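Alginate lyase AlgAT5 (PDB 5ZQI) probably cleaves alginate by a beta-elimination (lyase) reaction, as a beta-sandwich member of polysaccharide lyase family 7. Local coordinates at residues His153-Glu156 with His160-Val163; Ile174-Glu179 with Val207-Ser212; Asn181-Glu186 with Val218-Asp223. All coordinates share one frame; numbering follows the deposited sequence.

Contact 1 (His153-Glu156 with His160-Val163); sequences HLPE and HVVV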
loop_
_atom_site.group_PDB
_atom_site.type_symbol
_atom_site.label_atom_id
_atom_site.label_comp_id
_atom_site.label_asym_id
_atom_site.label_seq_id
_atom_site.Cartn_x
_atom_site.Cartn_y
_atom_site.Cartn_z
ATOM N N HIS A 153 -4.241 12.513 -4.264
ATOM C CA HIS A 153 -5.522 13.030 -3.804
ATOM C C HIS A 153 -5.795 12.473 -2.417
ATOM O O HIS A 153 -5.432 11.336 -2.104
ATOM C CB HIS A 153 -6.654 12.654 -4.773
ATOM C CG HIS A 153 -7.870 13.521 -4.671
ATOM N ND1 HIS A 153 -8.068 14.642 -5.454
ATOM C CD2 HIS A 153 -8.984 13.390 -3.917
ATOM C CE1 HIS A 153 -9.235 15.183 -5.155
ATOM N NE2 HIS A 153 -9.802 14.454 -4.210
ATOM N N LEU A 154 -6.444 13.293 -1.587
ATOM C CA LEU A 154 -6.782 12.986 -0.206
ATOM C C LEU A 154 -8.242 13.287 0.046
ATOM O O LEU A 154 -8.814 14.190 -0.571
ATOM C CB LEU A 154 -5.945 13.813 0.790
ATOM C CG LEU A 154 -4.431 13.575 0.773
ATOM C CD1 LEU A 154 -3.776 14.588 1.705
ATOM C CD2 LEU A 154 -4.095 12.167 1.152
ATOM N N PRO A 155 -8.897 12.581 0.972
ATOM C CA PRO A 155 -10.233 13.013 1.403
ATOM C C PRO A 155 -10.180 14.431 1.963
ATOM O O PRO A 155 -9.145 14.887 2.460
ATOM C CB PRO A 155 -10.613 11.985 2.475
ATOM C CG PRO A 155 -9.802 10.748 2.123
ATOM C CD PRO A 155 -8.473 11.331 1.632
ATOM N N GLU A 156 -11.306 15.134 1.863
ATOM C CA GLU A 156 -11.336 16.529 2.297
ATOM C C GLU A 156 -11.373 16.668 3.819
ATOM O O GLU A 156 -10.733 17.567 4.376
ATOM C CB GLU A 156 -12.513 17.270 1.670
ATOM C CG GLU A 156 -13.821 16.517 1.547
ATOM C CD GLU A 156 -14.680 17.147 0.453
ATOM O OE1 GLU A 156 -15.218 16.406 -0.413
ATOM O OE2 GLU A 156 -14.789 18.399 0.413
ATOM N N HIS A 160 -6.383 11.523 5.236
ATOM C CA HIS A 160 -5.473 10.478 5.681
ATOM C C HIS A 160 -5.488 9.288 4.733
ATOM O O HIS A 160 -6.553 8.733 4.455
ATOM C CB HIS A 160 -5.853 9.943 7.075
ATOM C CG HIS A 160 -5.823 10.942 8.188
ATOM N ND1 HIS A 160 -6.058 10.563 9.491
ATOM C CD2 HIS A 160 -5.587 12.276 8.220
ATOM C CE1 HIS A 160 -5.965 11.624 10.277
ATOM N NE2 HIS A 160 -5.659 12.674 9.534
ATOM N N VAL A 161 -4.302 8.856 4.292
ATOM C CA VAL A 161 -4.190 7.651 3.471
ATOM C C VAL A 161 -2.976 6.834 3.891
ATOM O O VAL A 161 -2.018 7.344 4.476
ATOM C CB VAL A 161 -4.098 7.957 1.951
ATOM C CG1 VAL A 161 -5.346 8.695 1.462
ATOM C CG2 VAL A 161 -2.794 8.703 1.639
ATOM N N VAL A 162 -3.025 5.539 3.540
ATOM C CA VAL A 162 -1.931 4.591 3.768
ATOM C C VAL A 162 -1.516 4.030 2.419
ATOM O O VAL A 162 -2.367 3.579 1.642
ATOM C CB VAL A 162 -2.352 3.475 4.743
ATOM C CG1 VAL A 162 -1.375 2.291 4.713
ATOM C CG2 VAL A 162 -2.463 4.010 6.188
ATOM N N VAL A 163 -0.211 4.003 2.171
ATOM C CA VAL A 163 0.384 3.675 0.883
ATOM C C VAL A 163 1.609 2.785 1.076
ATOM O O VAL A 163 2.742 3.127 0.719
ATOM C CB VAL A 163 0.735 4.971 0.142
ATOM C CG1 VAL A 163 -0.563 5.740 -0.203
ATOM C CG2 VAL A 163 1.711 5.839 0.900
#
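The chain crosses from one sheet of a beta-sandwich to the other where Leu154 and Pro155, in the loop leaving strand 142-153, close over Val161 near the start of strand 160-167. It is a small example of how a short connection can pack back on the next strand mainly through apolar side chains: no hydrogen bond joins the two segments, and about 158 Å² of surface is buried between them. The main grip is that of Leu154 CD2, which lies 3.7 Å from Val161 CG1 and 3.7 Å from Val161 CG2, so that one methyl settles against both branches of the valine. The two side chains cross at about a right angle. Leu154 holds CG beside its backbone N (chi1 -63°) and sends CD1 onward in an extended line (chi2 174°), leaving CD2 as the branch that meets the strand. Pro155 adds a lighter touch, with its ring carbon CD 4.1 Å from Val161 CG1. The same CD comes 4.2 Å from His160 N, so the proline flanks the strand's first residue through backbone rather than side chain. The His160 imidazole leaves in another direction, its ND1 hydrogen-bonded to Lys158 and Arg177, and lies about 5 Å from a bound sulfate. At the other end, the ring of His153 stacks on Tyr256. Leu154 and Val161 both rest on Leu178 of strand 172-179, to which Val161 is also bonded through its backbone, while Pro155 lies against Thr243 of strand 241-243 and Cys108 of a loop.

Contact 2 (Ile174-Glu179 with Val207-Ser212); sequences IMIRLE and VKIVAS. With SO4 (sulfate ion), chain B.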
loop_
_atom_site.group_PDB
_atom_site.type_symbol
_atom_site.label_atom_id
_atom_site.label_comp_id
_atom_site.label_asym_id
_atom_site.label_seq_id
_atom_site.Cartn_x
_atom_site.Cartn_y
_atom_site.Cartn_z
ATOM N N ILE A 174 3.642 -2.212 10.367
ATOM C CA ILE A 174 3.865 -0.794 10.104
ATOM C C ILE A 174 3.056 -0.374 8.882
ATOM O O ILE A 174 2.718 -1.183 8.018
ATOM C CB ILE A 174 5.355 -0.419 9.902
ATOM C CG1 ILE A 174 5.938 -1.108 8.678
ATOM C CG2 ILE A 174 6.173 -0.681 11.149
ATOM C CD1 ILE A 174 7.175 -0.380 8.113
ATOM N N MET A 175 2.760 0.930 8.816
ATOM C CA MET A 175 2.103 1.527 7.671
ATOM C C MET A 175 2.789 2.835 7.284
ATOM O O MET A 175 3.225 3.608 8.149
ATOM C CB MET A 175 0.607 1.808 7.923
ATOM C CG MET A 175 -0.185 0.578 8.364
ATOM S SD MET A 175 -1.966 0.734 8.247
ATOM C CE MET A 175 -2.193 2.088 9.386
ATOM N N ILE A 176 2.887 3.065 5.979
ATOM C CA ILE A 176 3.343 4.331 5.420
ATOM C C ILE A 176 2.117 5.222 5.272
ATOM O O ILE A 176 1.242 4.946 4.456
ATOM C CB ILE A 176 4.061 4.117 4.084
ATOM C CG1 ILE A 176 5.135 3.023 4.208
ATOM C CG2 ILE A 176 4.676 5.449 3.584
ATOM C CD1 ILE A 176 6.219 3.259 5.259
ATOM N N ARG A 177 2.076 6.314 6.027
ATOM C CA ARG A 177 0.854 7.079 6.232
ATOM C C ARG A 177 1.094 8.543 5.889
ATOM O O ARG A 177 2.092 9.137 6.312
ATOM C CB ARG A 177 0.399 6.939 7.674
ATOM C CG ARG A 177 -0.976 7.504 7.971
ATOM C CD ARG A 177 -1.457 7.014 9.365
ATOM N NE ARG A 177 -2.750 7.617 9.675
ATOM C CZ ARG A 177 -3.863 6.960 9.968
ATOM N NH1 ARG A 177 -3.847 5.653 10.117
ATOM N NH2 ARG A 177 -4.968 7.639 10.175
ATOM N N LEU A 178 0.151 9.132 5.163
ATOM C CA LEU A 178 0.135 10.567 4.884
ATOM C C LEU A 178 -1.098 11.169 5.540
ATOM O O LEU A 178 -2.214 10.704 5.302
ATOM C CB LEU A 178 0.133 10.848 3.391
ATOM C CG LEU A 178 0.211 12.341 3.063
ATOM C CD1 LEU A 178 1.547 12.978 3.364
ATOM C CD2 LEU A 178 -0.167 12.541 1.576
ATOM N N GLU A 179 -0.894 12.203 6.349
ATOM C CA GLU A 179 -1.966 12.993 6.953
ATOM C C GLU A 179 -1.670 14.425 6.506
ATOM O O GLU A 179 -0.749 15.055 7.022
ATOM C CB GLU A 179 -1.987 12.857 8.473
ATOM C CG GLU A 179 -2.202 11.431 8.923
ATOM C CD GLU A 179 -2.324 11.256 10.397
ATOM O OE1 GLU A 179 -1.952 12.160 11.183
ATOM O OE2 GLU A 179 -2.774 10.163 10.806
ATOM N N VAL A 207 10.032 4.768 -1.140
ATOM C CA VAL A 207 10.075 4.259 0.217
ATOM C C VAL A 207 10.521 2.809 0.151
ATOM O O VAL A 207 10.026 2.031 -0.672
ATOM C CB VAL A 207 8.727 4.428 0.936
ATOM C CG1 VAL A 207 7.577 3.739 0.231
ATOM C CG2 VAL A 207 8.849 3.969 2.384
ATOM N N LYS A 208 11.518 2.475 0.960
ATOM C CA LYS A 208 12.035 1.116 1.056
ATOM C C LYS A 208 11.871 0.611 2.487
ATOM O O LYS A 208 12.254 1.294 3.443
ATOM C CB LYS A 208 13.510 1.052 0.638
ATOM C CG LYS A 208 14.115 -0.333 0.748
ATOM C CD LYS A 208 15.503 -0.456 0.133
ATOM C CE LYS A 208 16.515 0.403 0.840
ATOM N NZ LYS A 208 17.889 0.004 0.412
ATOM N N ILE A 209 11.319 -0.588 2.625
ATOM C CA ILE A 209 11.086 -1.253 3.900
ATOM C C ILE A 209 11.899 -2.538 3.887
ATOM O O ILE A 209 11.775 -3.332 2.946
ATOM C CB ILE A 209 9.592 -1.549 4.112
ATOM C CG1 ILE A 209 8.766 -0.268 4.024
ATOM C CG2 ILE A 209 9.409 -2.271 5.468
ATOM C CD1 ILE A 209 7.265 -0.512 4.080
ATOM N N VAL A 210 12.739 -2.734 4.914
ATOM C CA VAL A 210 13.590 -3.912 5.035
ATOM C C VAL A 210 13.377 -4.526 6.411
ATOM O O VAL A 210 13.687 -3.899 7.432
ATOM C CB VAL A 210 15.081 -3.575 4.836
ATOM C CG1 VAL A 210 15.925 -4.848 4.949
ATOM C CG2 VAL A 210 15.312 -2.881 3.538
ATOM N N ALA A 211 12.915 -5.762 6.440
ATOM C CA ALA A 211 12.728 -6.524 7.673
ATOM C C ALA A 211 13.764 -7.642 7.731
ATOM O O ALA A 211 13.832 -8.470 6.815
ATOM C CB ALA A 211 11.322 -7.105 7.727
ATOM N N SER A 212 14.534 -7.702 8.815
ATOM C CA SER A 212 15.632 -8.636 8.971
ATOM C C SER A 212 16.202 -8.437 10.373
ATOM O O SER A 212 16.223 -7.328 10.896
ATOM C CB SER A 212 16.708 -8.386 7.916
ATOM O OG SER A 212 17.689 -9.391 7.939
HETATM S S SO4 B . -7.599 6.118 12.629
HETATM O O1 SO4 B . -7.848 7.292 13.465
HETATM O O2 SO4 B . -6.500 5.328 13.185
HETATM O O3 SO4 B . -8.808 5.303 12.550
HETATM O O4 SO4 B . -7.207 6.534 11.284
#
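Strands 174-179 and 207-212 run nearly antiparallel, at 164°, with their axes 10.1 Å apart. Ile174, Ile176, Val207 and Ile209, all buried, meet in the space between the two sheets of the beta-sandwich. Ile174 and Ile209 reach toward each other tip to tip, CD1 of Ile174 lying 3.9 Å from CG2 of Ile209. Ile174 can do so because its CG1 takes the crowded position between backbone N and carbonyl carbon (chi1 63°). Ile176 also meets the end of Ile209, its CD1 4.1 Å from Ile209 CD1, and the same methyl slides past Val207, whose CG2 is 4.0 Å away.

Arg177 belongs to the other face of its sheet, where its extended chain carries the guanidinium to a bound sulfate that Tyr118 and Lys158 also hold; the ion, probably from the crystallisation liquor, may mark a place for an acidic group of the substrate. NH1 forms a salt bridge with Glu186. A leucine at Arg177 would probably leave Glu179 and Glu186 without this positive partner, and His160 ND1 and the sulfate without one of their donors. NE gives OE2 of Glu179 a salt-bridge hydrogen bond of 2.8 Å, on the anti side of the carboxylate, while OE2 sits tilted from the guanidinium plane. NH2 gives sulfate O4 a nearly straight bond of 2.7 Å (162°), with O4 at the guanidinium edge, in its plane.

Contact 3 (Asn181-Glu186 with Val218-Asp223); sequences NHLFVE and VYYNGD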
loop_
_atom_site.group_PDB
_atom_site.type_symbol
_atom_site.label_atom_id
_atom_site.label_comp_id
_atom_site.label_asym_id
_atom_site.label_seq_id
_atom_site.Cartn_x
_atom_site.Cartn_y
_atom_site.Cartn_z
ATOM N N ASN A 181 0.120 17.196 4.843
ATOM C CA ASN A 181 1.491 17.289 4.359
ATOM C C ASN A 181 2.494 16.488 5.192
ATOM O O ASN A 181 3.703 16.599 4.958
ATOM C CB ASN A 181 1.928 18.770 4.310
ATOM C CG ASN A 181 1.030 19.620 3.448
ATOM O OD1 ASN A 181 0.335 20.517 3.939
ATOM N ND2 ASN A 181 1.059 19.377 2.143
ATOM N N HIS A 182 2.012 15.649 6.108
ATOM C CA HIS A 182 2.831 14.903 7.064
ATOM C C HIS A 182 2.881 13.422 6.682
ATOM O O HIS A 182 1.912 12.672 6.869
ATOM C CB HIS A 182 2.263 15.096 8.472
ATOM C CG HIS A 182 3.060 14.427 9.541
ATOM N ND1 HIS A 182 2.543 14.152 10.790
ATOM C CD2 HIS A 182 4.355 14.038 9.568
ATOM C CE1 HIS A 182 3.493 13.616 11.536
ATOM N NE2 HIS A 182 4.594 13.522 10.816
ATOM N N LEU A 183 4.038 12.992 6.158
ATOM C CA LEU A 183 4.290 11.616 5.741
ATOM C C LEU A 183 5.164 10.952 6.797
ATOM O O LEU A 183 6.240 11.460 7.106
ATOM C CB LEU A 183 4.976 11.632 4.381
ATOM C CG LEU A 183 5.193 10.280 3.747
ATOM C CD1 LEU A 183 3.899 9.619 3.277
ATOM C CD2 LEU A 183 6.159 10.325 2.547
ATOM N N PHE A 184 4.703 9.819 7.343
ATOM C CA PHE A 184 5.356 9.205 8.484
ATOM C C PHE A 184 5.078 7.711 8.503
ATOM O O PHE A 184 4.256 7.198 7.748
ATOM C CB PHE A 184 4.913 9.871 9.806
ATOM C CG PHE A 184 3.448 9.752 10.111
ATOM C CD1 PHE A 184 2.560 10.683 9.636
ATOM C CD2 PHE A 184 2.968 8.711 10.892
ATOM C CE1 PHE A 184 1.205 10.586 9.914
ATOM C CE2 PHE A 184 1.605 8.597 11.173
ATOM C CZ PHE A 184 0.735 9.543 10.694
ATOM N N VAL A 185 5.833 7.005 9.335
ATOM C CA VAL A 185 5.642 5.580 9.576
ATOM C C VAL A 185 4.823 5.439 10.845
ATOM O O VAL A 185 5.188 6.010 11.894
ATOM C CB VAL A 185 6.977 4.822 9.697
ATOM C CG1 VAL A 185 6.722 3.343 9.791
ATOM C CG2 VAL A 185 7.894 5.173 8.574
ATOM N N GLU A 186 3.714 4.697 10.751
ATOM C CA GLU A 186 2.820 4.422 11.872
ATOM C C GLU A 186 2.927 2.959 12.288
ATOM O O GLU A 186 3.093 2.063 11.448
ATOM C CB GLU A 186 1.371 4.744 11.488
ATOM C CG GLU A 186 0.452 4.923 12.672
ATOM C CD GLU A 186 -1.016 5.120 12.282
ATOM O OE1 GLU A 186 -1.624 4.166 11.717
ATOM O OE2 GLU A 186 -1.562 6.199 12.531
ATOM N N VAL A 218 13.119 1.603 7.549
ATOM C CA VAL A 218 12.394 2.341 6.513
ATOM C C VAL A 218 13.274 3.475 6.013
ATOM O O VAL A 218 13.785 4.262 6.818
ATOM C CB VAL A 218 11.054 2.893 7.031
ATOM C CG1 VAL A 218 10.250 3.531 5.895
ATOM C CG2 VAL A 218 10.210 1.772 7.664
ATOM N N TYR A 219 13.394 3.578 4.695
ATOM C CA TYR A 219 14.133 4.602 3.986
ATOM C C TYR A 219 13.172 5.448 3.156
ATOM O O TYR A 219 12.169 4.941 2.625
ATOM C CB TYR A 219 15.185 3.989 3.050
ATOM C CG TYR A 219 16.208 3.063 3.668
ATOM C CD1 TYR A 219 15.856 1.775 4.067
ATOM C CD2 TYR A 219 17.519 3.475 3.873
ATOM C CE1 TYR A 219 16.783 0.921 4.634
ATOM C CE2 TYR A 219 18.444 2.621 4.435
ATOM C CZ TYR A 219 18.074 1.352 4.803
ATOM O OH TYR A 219 19.038 0.535 5.369
ATOM N N TYR A 220 13.508 6.730 3.022
ATOM C CA TYR A 220 12.788 7.692 2.207
ATOM C C TYR A 220 13.779 8.327 1.241
ATOM O O TYR A 220 14.740 8.977 1.660
ATOM C CB TYR A 220 12.126 8.760 3.096
ATOM C CG TYR A 220 11.291 9.804 2.389
ATOM C CD1 TYR A 220 10.121 9.477 1.747
ATOM C CD2 TYR A 220 11.671 11.122 2.389
ATOM C CE1 TYR A 220 9.358 10.429 1.124
ATOM C CE2 TYR A 220 10.908 12.094 1.750
ATOM C CZ TYR A 220 9.754 11.749 1.140
ATOM O OH TYR A 220 8.990 12.712 0.528
ATOM N N ASN A 221 13.572 8.086 -0.054
ATOM C CA ASN A 221 14.525 8.528 -1.085
ATOM C C ASN A 221 15.958 8.157 -0.719
ATOM O O ASN A 221 16.901 8.929 -0.939
ATOM C CB ASN A 221 14.406 10.032 -1.325
ATOM C CG ASN A 221 13.050 10.411 -1.881
ATOM O OD1 ASN A 221 12.438 9.643 -2.635
ATOM N ND2 ASN A 221 12.580 11.592 -1.536
ATOM N N GLY A 222 16.126 6.954 -0.170
ATOM C CA GLY A 222 17.444 6.434 0.097
ATOM C C GLY A 222 18.001 6.712 1.476
ATOM O O GLY A 222 19.025 6.117 1.841
ATOM N N ASP A 223 17.363 7.583 2.247
ATOM C CA ASP A 223 17.842 7.996 3.559
ATOM C C ASP A 223 17.121 7.215 4.650
ATOM O O ASP A 223 15.894 7.148 4.659
ATOM C CB ASP A 223 17.611 9.494 3.734
ATOM C CG ASP A 223 18.383 10.319 2.721
ATOM O OD1 ASP A 223 19.537 9.935 2.370
ATOM O OD2 ASP A 223 17.847 11.348 2.275
#
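Leu183 and Tyr220 make the tightest touch between segments 181-186 and 218-223, CD2 of the leucine lying 3.5 Å from CE1 of the tyrosine ring. The methyl comes at the ring obliquely and is centred on that one carbon, since Tyr220 CD1 and CZ are both farther off. Two residues along, Val185 and Val218 meet tip to tip, Val185 CG2 being 3.9 Å from Val218 CG1. With its CG anti to the backbone N (chi1 -178°), Tyr220 stretches its ring across to the leucine. Several neighbours then surround the ring: its hydroxyl is hydrogen-bonded to Asp196, Phe205 meets it with planes at about 45°, and Asn221 ND2 lies 3.7 Å above one face, offset toward the rim. Asn221 is itself tethered through OD1 to the backbone N of Thr206.

Beyond this shell, a type I' turn from Tyr220 to Asp223 sets the end of the strand. Tyr220 N gives a hydrogen bond to Asp223 O at 2.9 Å, and Asp223 N returns one to Tyr220 O at 3.0 Å. At Gly222 the backbone angles would drive a beta carbon into the carbonyl O of Asn221. Val218 also packs on Ile174, and Leu183 on Phe205. This two-residue hairpin joins strands 215-220 and 223-229, and its first strand packs across the core on strand 182-187, as in the beta-sandwich (jelly-roll) fold of family PL7.

The three contacts show how a beta-sandwich is stitched together in sequence. Contact 1 closes before contacts 2 and 3 open, whereas these two interleave along the chain, because two successive strand pairs, 172-179 with 182-187 and 205-212 with 215-220, face each other across the core. The centres of contacts 2 and 3 lie about 7 Å apart, and probable backbone hydrogen bonds, Met175 O with Glu186 N and Lys208 O with Tyr219 N, join neighbouring strands within each sheet. Contact 1 lies about 16 Å (centre to centre) from contact 2, reaching it through strand 160-167, and about 15 Å from contact 3, which it does not touch (nearest atoms about 5 Å). Together they link the buried interior to the sulfate-binding face.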